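Local coordinates for protein CG5036 (PDB 4IGU) that probably acts through its RGS domain on G protein alpha subunits, stimulating GTP hydrolysis and restraining GDP release, at residues K37-Q40 with N41-R44; R75-Y78 with E79-S83; V96-I99 with V100-N103. All coordinates share one frame; numbering follows the deposited sequence. Where two conformers were deposited one is given.

In the fold
All three contacts are intrahelical neighbourhoods within the helical RGS domain. They come in series: contact 1 on helix 33-45, contact 2 at the C-terminal end of helix 67-81, and contact 3 on helix 94-103. Centre to centre, contact 1 lies about 21 Å from contact 2 and 28 Å from contact 3; its nearest atoms come within about 8 Å and 18 Å of them, without touching. Contacts 2 and 3, with centres about 12 Å apart, join directly: Arg97 NH2 and Ile82 O are hydrogen-bonded, as are Tyr78 OH and Asn101 OD1, and Val100 packs on Tyr78 and Ile82. Helices 67-81 and 94-103 thus form one joined pair, with contact 1 on a separate helix.

Contact 1. Residues K37-Q40 with N41-R44; sequences KVFQ and NFLR
Phe39 and Leu43, one helical turn apart, form the apolar side of this contact. Phe39 CG stands opposite its backbone N (chi1 -171°), beside the carbonyl carbon, which sends the ring along the helix to where the leucine reaches its face. Leu43 CD1 sits 4.1 Å from the centroid of that ring, over the face, the geometry of a CH-pi contact, and its closest approach is to Phe39 CE2 at 3.7 Å. Phe42 meets the same ring more loosely, with its CD2 4.3 Å from Phe39 CE1. Beyond the two segments, Phe131 meets the Phe39 ring edge-to-face, and Ile52 and Ser127 touch both Phe39 and Leu43, burying the pair between neighbouring helices.

The polar side is carried by Gln40 and Arg44. Gln40 is extended, whereas Arg44 bends at its third torsion and folds back toward the earlier turn. Its NH2 then gives a hydrogen bond of 3.0 Å to Gln40 OE1, nearly straight at 165°. The donor lies in the carbonyl plane, on a lone pair of that oxygen. The two flat groups are turned 56° apart and do not stack; the bond is made edge-on to the guanidinium.

Regular i to i+4 bonds set this spacing, as from Leu43 N to Phe39 O at 2.9 Å. An aromatic and aliphatic flank turned inward, beside a mixed flank on which Gln40 still touches helix 50-61 and Arg44 is exposed, is consistent with an amphipathic helix of the all-helical RGS fold.

Contact 2. Residues R75-Y78 with E79-S83; sequences RLIY and EDYIS
Tyr78 O accepts two backbone hydrogen bonds, from Ile82 N at 2.9 Å and from Ser83 N at 2.8 Å. The donors arrive from opposite faces of the carbonyl plane, so one oxygen serves both an i to i+4 and an i to i+5 link. This doubling falls where helix 67-81 ends, Ile82 being the first residue to leave helical backbone angles. Earlier carbonyls follow the ordinary pattern, Arg75 O, Leu76 O and Ile77 O bonding to Glu79 N, Asp80 N and Tyr81 N.

Apolar contacts group around the Tyr78 ring; a chi1 of -168° sets Tyr78 CG beside the carbonyl carbon, on the side the chain leaves by. Ile82 CG2 stands over one face, 4.1 Å from the centroid of the Tyr78 ring and 23° off its normal, a CH-pi contact. Ser83 CB approaches Tyr78 CE1 obliquely at 3.8 Å. On another flank Ile77 CG2 rests 4.1 Å from Tyr81 CD2, while Phe54 and Ala57 of helix 50-61 touch Ile77.

Solvent mediates the remaining polar link. One water donates to Glu79 OE1 at 2.6 Å and, weakly, to Arg75 O at 3.1 Å, connecting the extended glutamate back to the preceding turn. The Tyr78 hydroxyl is hydrogen-bonded to Asn101 OD1 of helix 94-103. Replacing Tyr78 by an alanine removes the ring and hydroxyl, which would probably leave Ile82 CG2 without its aromatic partner, open a gap beside Ser83 and cost Asn101 its hydroxyl mate.

Taken together, two N-H groups at the end of the helix share one carbonyl while the ring of the same residue packs on their side chains, which probably limits fraying there.

Contact 3. Residues V96-I99 with V100-N103; sequences VREI and VNRN
Val96 O receives Val100 N at 3.0 Å and an almost straight 173°, the first of four successive i to i+4 bonds in helix 94-103 of the RGS fold. Arg97 O, Glu98 O and Ile99 O accept in turn from Asn101 N, Arg102 N and Asn103 N, keeping the turns regular up to the end of the helix.

Electrostatic contact is looser. Glu98 OE1 and Arg102 NH2 form a long salt bridge of 3.9 Å; at that length, and with OE1 far from the plane in which the N-H bonds lie, the pair is probably held by charge alone. The carboxylate and guanidinium planes stand 37° apart. A bend at the third torsion of Arg102 (-77°) turns the guanidinium back over the helix, one face lying above Glu98 O, with NH2 3.6 Å from Glu98 CB.

Purely apolar contact is confined to the valines. Val96 CG1 and Val100 CG2 are 4.3 Å apart, a loose pairing; Val96 also touches Ala115 and Gln118 of helix 113-132, and Val100 touches Phe112.

Ile99 sets an aliphatic chain against polar groups: CG1 passes 4.0 Å from Arg102 NH1, while its other branch runs alongside the asparagine one turn on. There Ile99 CG2 lies 3.7 Å from Asn103 ND2, the nitrogen that is hydrogen-bonded to Thr111 O.

Contact 1. Residues K37-Q40 with N41-R44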
loop_
_atom_site.group_PDB
_atom_site.type_symbol
_atom_site.label_atom_id
_atom_site.label_comp_id
_atom_site.label_asym_id
_atom_site.label_seq_id
_atom_site.Cartn_x
_atom_site.Cartn_y
_atom_site.Cartn_z
ATOM N N LYS A 37 3.714 -3.672 7.678
ATOM C CA LYS A 37 3.326 -2.943 8.889
ATOM C C LYS A 37 4.336 -1.866 9.267
ATOM O O LYS A 37 3.961 -0.728 9.561
ATOM C CB LYS A 37 3.140 -3.903 10.056
ATOM C CG LYS A 37 2.067 -4.942 9.828
ATOM C CD LYS A 37 1.821 -5.756 11.093
ATOM C CE LYS A 37 0.911 -6.947 10.813
ATOM N NZ LYS A 37 0.826 -7.870 11.982
ATOM N N VAL A 38 5.616 -2.227 9.266
ATOM C CA VAL A 38 6.670 -1.255 9.547
ATOM C C VAL A 38 6.646 -0.160 8.495
ATOM O O VAL A 38 6.787 1.024 8.826
ATOM C CB VAL A 38 8.064 -1.917 9.580
ATOM C CG1 VAL A 38 9.159 -0.882 9.847
ATOM C CG2 VAL A 38 8.098 -3.011 10.639
ATOM N N PHE A 39 6.456 -0.550 7.231
ATOM C CA PHE A 39 6.374 0.424 6.142
ATOM C C PHE A 39 5.156 1.328 6.321
ATOM O O PHE A 39 5.254 2.553 6.169
ATOM C CB PHE A 39 6.329 -0.257 4.761
ATOM C CG PHE A 39 6.463 0.712 3.607
ATOM C CD1 PHE A 39 7.507 1.634 3.583
ATOM C CD2 PHE A 39 5.567 0.689 2.540
ATOM C CE1 PHE A 39 7.653 2.519 2.534
ATOM C CE2 PHE A 39 5.711 1.576 1.470
ATOM C CZ PHE A 39 6.749 2.496 1.473
ATOM N N GLN A 40 4.009 0.732 6.644
ATOM C CA GLN A 40 2.805 1.517 6.928
ATOM C C GLN A 40 3.022 2.475 8.106
ATOM O O GLN A 40 2.513 3.601 8.093
ATOM C CB GLN A 40 1.600 0.611 7.208
ATOM C CG GLN A 40 0.277 1.367 7.378
ATOM C CD GLN A 40 -0.886 0.460 7.770
ATOM O OE1 GLN A 40 -1.772 0.867 8.518
ATOM N NE2 GLN A 40 -0.882 -0.770 7.269
ATOM N N ASN A 41 3.767 2.036 9.122
ATOM C CA ASN A 41 4.074 2.918 10.255
ATOM C C ASN A 41 4.916 4.102 9.818
ATOM O O ASN A 41 4.713 5.232 10.263
ATOM C CB ASN A 41 4.782 2.157 11.384
ATOM C CG ASN A 41 3.835 1.266 12.174
ATOM O OD1 ASN A 41 2.615 1.428 12.114
ATOM N ND2 ASN A 41 4.396 0.325 12.932
ATOM N N PHE A 42 5.859 3.841 8.927
ATOM C CA PHE A 42 6.680 4.902 8.383
ATOM C C PHE A 42 5.855 5.872 7.550
ATOM O O PHE A 42 6.053 7.083 7.625
ATOM C CB PHE A 42 7.809 4.325 7.531
ATOM C CG PHE A 42 8.600 5.372 6.811
ATOM C CD1 PHE A 42 9.461 6.209 7.513
ATOM C CD2 PHE A 42 8.477 5.535 5.437
ATOM C CE1 PHE A 42 10.190 7.181 6.856
ATOM C CE2 PHE A 42 9.197 6.507 4.776
ATOM C CZ PHE A 42 10.057 7.331 5.486
ATOM N N LEU A 43 4.940 5.339 6.742
ATOM C CA LEU A 43 4.084 6.183 5.916
ATOM C C LEU A 43 3.179 7.054 6.775
ATOM O O LEU A 43 2.896 8.198 6.415
ATOM C CB LEU A 43 3.232 5.335 4.970
ATOM C CG LEU A 43 3.999 4.621 3.865
ATOM C CD1 LEU A 43 3.078 3.686 3.096
ATOM C CD2 LEU A 43 4.614 5.658 2.939
ATOM N N ARG A 44 2.706 6.505 7.890
ATOM C CA ARG A 44 1.852 7.275 8.797
ATOM C C ARG A 44 2.640 8.481 9.308
ATOM O O ARG A 44 2.144 9.616 9.315
ATOM C CB ARG A 44 1.349 6.393 9.949
ATOM C CG ARG A 44 0.474 7.110 10.974
ATOM C CD ARG A 44 -0.285 6.120 11.860
ATOM N NE ARG A 44 -1.265 5.359 11.083
ATOM C CZ ARG A 44 -1.088 4.108 10.664
ATOM N NH1 ARG A 44 0.034 3.457 10.958
ATOM N NH2 ARG A 44 -2.033 3.506 9.954
#

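Contact 2. Residues R75-Y78 with E79-S83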
loop_
_atom_site.group_PDB
_atom_site.type_symbol
_atom_site.label_atom_id
_atom_site.label_comp_id
_atom_site.label_asym_id
_atom_site.label_seq_id
_atom_site.Cartn_x
_atom_site.Cartn_y
_atom_site.Cartn_z
ATOM N N ARG A 75 -17.449 0.306 -3.835
ATOM C CA ARG A 75 -18.030 1.605 -3.472
ATOM C C ARG A 75 -17.341 2.174 -2.246
ATOM O O ARG A 75 -17.099 3.374 -2.174
ATOM C CB ARG A 75 -19.538 1.516 -3.186
ATOM C CG ARG A 75 -20.416 1.220 -4.397
ATOM C CD ARG A 75 -21.849 1.714 -4.163
ATOM N NE ARG A 75 -22.389 1.272 -2.878
ATOM C CZ ARG A 75 -23.185 0.217 -2.734
ATOM N NH1 ARG A 75 -23.636 -0.124 -1.534
ATOM N NH2 ARG A 75 -23.533 -0.506 -3.794
ATOM N N LEU A 76 -17.031 1.313 -1.277
ATOM C CA LEU A 76 -16.388 1.754 -0.036
ATOM C C LEU A 76 -14.945 2.202 -0.256
ATOM O O LEU A 76 -14.521 3.229 0.267
ATOM C CB LEU A 76 -16.454 0.656 1.031
ATOM C CG LEU A 76 -17.662 0.771 1.945
ATOM C CD1 LEU A 76 -17.802 -0.467 2.797
ATOM C CD2 LEU A 76 -17.522 2.011 2.817
ATOM N N ILE A 77 -14.199 1.421 -1.026
ATOM C CA ILE A 77 -12.862 1.805 -1.444
ATOM C C ILE A 77 -12.885 3.175 -2.124
ATOM O O ILE A 77 -12.058 4.043 -1.812
ATOM C CB ILE A 77 -12.266 0.758 -2.408
ATOM C CG1 ILE A 77 -12.003 -0.557 -1.661
ATOM C CG2 ILE A 77 -10.972 1.271 -3.019
ATOM C CD1 ILE A 77 -11.752 -1.753 -2.590
ATOM N N TYR A 78 -13.821 3.394 -3.046
ATOM C CA TYR A 78 -13.862 4.706 -3.704
ATOM C C TYR A 78 -14.139 5.808 -2.689
ATOM O O TYR A 78 -13.458 6.846 -2.678
ATOM C CB TYR A 78 -14.912 4.740 -4.809
ATOM C CG TYR A 78 -14.821 5.950 -5.715
ATOM C CD1 TYR A 78 -15.367 7.171 -5.335
ATOM C CD2 TYR A 78 -14.206 5.867 -6.959
ATOM C CE1 TYR A 78 -15.300 8.279 -6.158
ATOM C CE2 TYR A 78 -14.139 6.974 -7.799
ATOM C CZ TYR A 78 -14.688 8.179 -7.386
ATOM O OH TYR A 78 -14.637 9.295 -8.205
ATOM N N GLU A 79 -15.132 5.580 -1.836
ATOM C CA GLU A 79 -15.501 6.561 -0.819
ATOM C C GLU A 79 -14.347 6.877 0.148
ATOM O O GLU A 79 -14.147 8.031 0.545
ATOM C CB GLU A 79 -16.710 6.055 -0.021
ATOM C CG GLU A 79 -17.296 7.127 0.888
ATOM C CD GLU A 79 -18.382 6.611 1.810
ATOM O OE1 GLU A 79 -18.837 5.453 1.620
ATOM O OE2 GLU A 79 -18.776 7.374 2.722
ATOM N N ASP A 80 -13.598 5.847 0.536
ATOM C CA ASP A 80 -12.575 5.993 1.569
ATOM C C ASP A 80 -11.253 6.537 1.044
ATOM O O ASP A 80 -10.507 7.164 1.792
ATOM C CB ASP A 80 -12.310 4.650 2.255
ATOM C CG ASP A 80 -13.437 4.224 3.197
ATOM O OD1 ASP A 80 -14.246 5.077 3.636
ATOM O OD2 ASP A 80 -13.500 3.020 3.503
ATOM N N TYR A 81 -10.953 6.300 -0.233
ATOM C CA TYR A 81 -9.627 6.648 -0.774
ATOM C C TYR A 81 -9.560 7.562 -1.986
ATOM O O TYR A 81 -8.494 8.106 -2.287
ATOM C CB TYR A 81 -8.844 5.384 -1.093
ATOM C CG TYR A 81 -8.691 4.482 0.091
ATOM C CD1 TYR A 81 -7.892 4.853 1.167
ATOM C CD2 TYR A 81 -9.342 3.263 0.140
ATOM C CE1 TYR A 81 -7.743 4.026 2.260
ATOM C CE2 TYR A 81 -9.204 2.426 1.220
ATOM C CZ TYR A 81 -8.400 2.810 2.278
ATOM O OH TYR A 81 -8.270 1.973 3.365
ATOM N N ILE A 82 -10.671 7.723 -2.699
ATOM C CA ILE A 82 -10.628 8.455 -3.972
ATOM C C ILE A 82 -11.557 9.660 -3.989
ATOM O O ILE A 82 -11.216 10.717 -4.537
ATOM C CB ILE A 82 -10.949 7.521 -5.158
ATOM C CG1 ILE A 82 -9.984 6.328 -5.143
ATOM C CG2 ILE A 82 -10.882 8.279 -6.487
ATOM C CD1 ILE A 82 -10.192 5.345 -6.283
ATOM N N SER A 83 -12.727 9.509 -3.376
ATOM C CA SER A 83 -13.735 10.579 -3.363
ATOM C C SER A 83 -13.309 11.757 -2.496
ATOM O O SER A 83 -12.477 11.597 -1.599
ATOM C CB SER A 83 -15.053 10.034 -2.821
ATOM O OG SER A 83 -15.998 11.075 -2.701
HETATM O O HOH W 1 -19.488 3.751 -0.224
#

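Contact 3. Residues V96-I99 with V100-N103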
loop_
_atom_site.group_PDB
_atom_site.type_symbol
_atom_site.label_atom_id
_atom_site.label_comp_id
_atom_site.label_asym_id
_atom_site.label_seq_id
_atom_site.Cartn_x
_atom_site.Cartn_y
_atom_site.Cartn_z
ATOM N N VAL A 96 -6.643 8.738 -14.960
ATOM C CA VAL A 96 -6.942 7.555 -14.150
ATOM C C VAL A 96 -8.267 7.714 -13.385
ATOM O O VAL A 96 -9.044 6.763 -13.256
ATOM C CB VAL A 96 -5.773 7.249 -13.188
ATOM C CG1 VAL A 96 -6.174 6.206 -12.124
ATOM C CG2 VAL A 96 -4.558 6.787 -13.987
ATOM N N ARG A 97 -8.530 8.906 -12.864
ATOM C CA ARG A 97 -9.791 9.127 -12.147
ATOM C C ARG A 97 -11.010 8.857 -13.027
ATOM O O ARG A 97 -12.002 8.272 -12.577
ATOM C CB ARG A 97 -9.870 10.552 -11.591
ATOM C CG ARG A 97 -9.061 10.763 -10.329
ATOM C CD ARG A 97 -9.311 12.146 -9.724
ATOM N NE ARG A 97 -9.079 12.115 -8.284
ATOM C CZ ARG A 97 -10.027 11.915 -7.368
ATOM N NH1 ARG A 97 -11.302 11.747 -7.720
ATOM N NH2 ARG A 97 -9.694 11.893 -6.085
ATOM N N GLU A 98 -10.925 9.282 -14.284
ATOM C CA GLU A 98 -12.018 9.110 -15.232
ATOM C C GLU A 98 -12.235 7.645 -15.569
ATOM O O GLU A 98 -13.377 7.208 -15.731
ATOM C CB GLU A 98 -11.750 9.909 -16.510
ATOM C CG GLU A 98 -11.889 11.406 -16.333
ATOM C CD GLU A 98 -13.266 11.795 -15.792
ATOM O OE1 GLU A 98 -14.269 11.152 -16.185
ATOM O OE2 GLU A 98 -13.342 12.738 -14.973
ATOM N N ILE A 99 -11.140 6.890 -15.679
ATOM C CA ILE A 99 -11.226 5.454 -15.931
ATOM C C ILE A 99 -11.912 4.734 -14.774
ATOM O O ILE A 99 -12.818 3.928 -14.997
ATOM C CB ILE A 99 -9.836 4.817 -16.183
ATOM C CG1 ILE A 99 -9.250 5.322 -17.503
ATOM C CG2 ILE A 99 -9.951 3.297 -16.223
ATOM C CD1 ILE A 99 -7.803 4.893 -17.766
ATOM N N VAL A 100 -11.475 5.023 -13.547
ATOM C CA VAL A 100 -12.074 4.434 -12.349
ATOM C C VAL A 100 -13.568 4.789 -12.228
ATOM O O VAL A 100 -14.399 3.911 -11.956
ATOM C CB VAL A 100 -11.300 4.846 -11.076
ATOM C CG1 VAL A 100 -12.027 4.384 -9.816
ATOM C CG2 VAL A 100 -9.894 4.267 -11.121
ATOM N N ASN A 101 -13.914 6.054 -12.454
ATOM C CA ASN A 101 -15.322 6.477 -12.433
ATOM C C ASN A 101 -16.167 5.654 -13.379
ATOM O O ASN A 101 -17.250 5.180 -13.024
ATOM C CB ASN A 101 -15.471 7.961 -12.805
ATOM C CG ASN A 101 -14.957 8.885 -11.732
ATOM O OD1 ASN A 101 -14.589 8.444 -10.645
ATOM N ND2 ASN A 101 -14.935 10.187 -12.025
ATOM N N ARG A 102 -15.683 5.489 -14.603
ATOM C CA ARG A 102 -16.439 4.709 -15.568
ATOM C C ARG A 102 -16.517 3.251 -15.122
ATOM O O ARG A 102 -17.557 2.614 -15.298
ATOM C CB ARG A 102 -15.845 4.848 -16.987
ATOM C CG ARG A 102 -15.935 6.289 -17.539
ATOM C CD ARG A 102 -15.576 6.401 -19.033
ATOM N NE ARG A 102 -14.132 6.356 -19.288
ATOM C CZ ARG A 102 -13.343 7.429 -19.367
ATOM N NH1 ARG A 102 -12.041 7.291 -19.608
ATOM N NH2 ARG A 102 -13.856 8.645 -19.204
ATOM N N ASN A 103 -15.426 2.720 -14.551
ATOM C CA ASN A 103 -15.408 1.312 -14.102
ATOM C C ASN A 103 -16.337 1.058 -12.928
ATOM O O ASN A 103 -16.636 -0.090 -12.609
ATOM C CB ASN A 103 -14.000 0.854 -13.696
ATOM C CG ASN A 103 -13.061 0.687 -14.879
ATOM O OD1 ASN A 103 -13.489 0.708 -16.024
ATOM N ND2 ASN A 103 -11.774 0.494 -14.598
#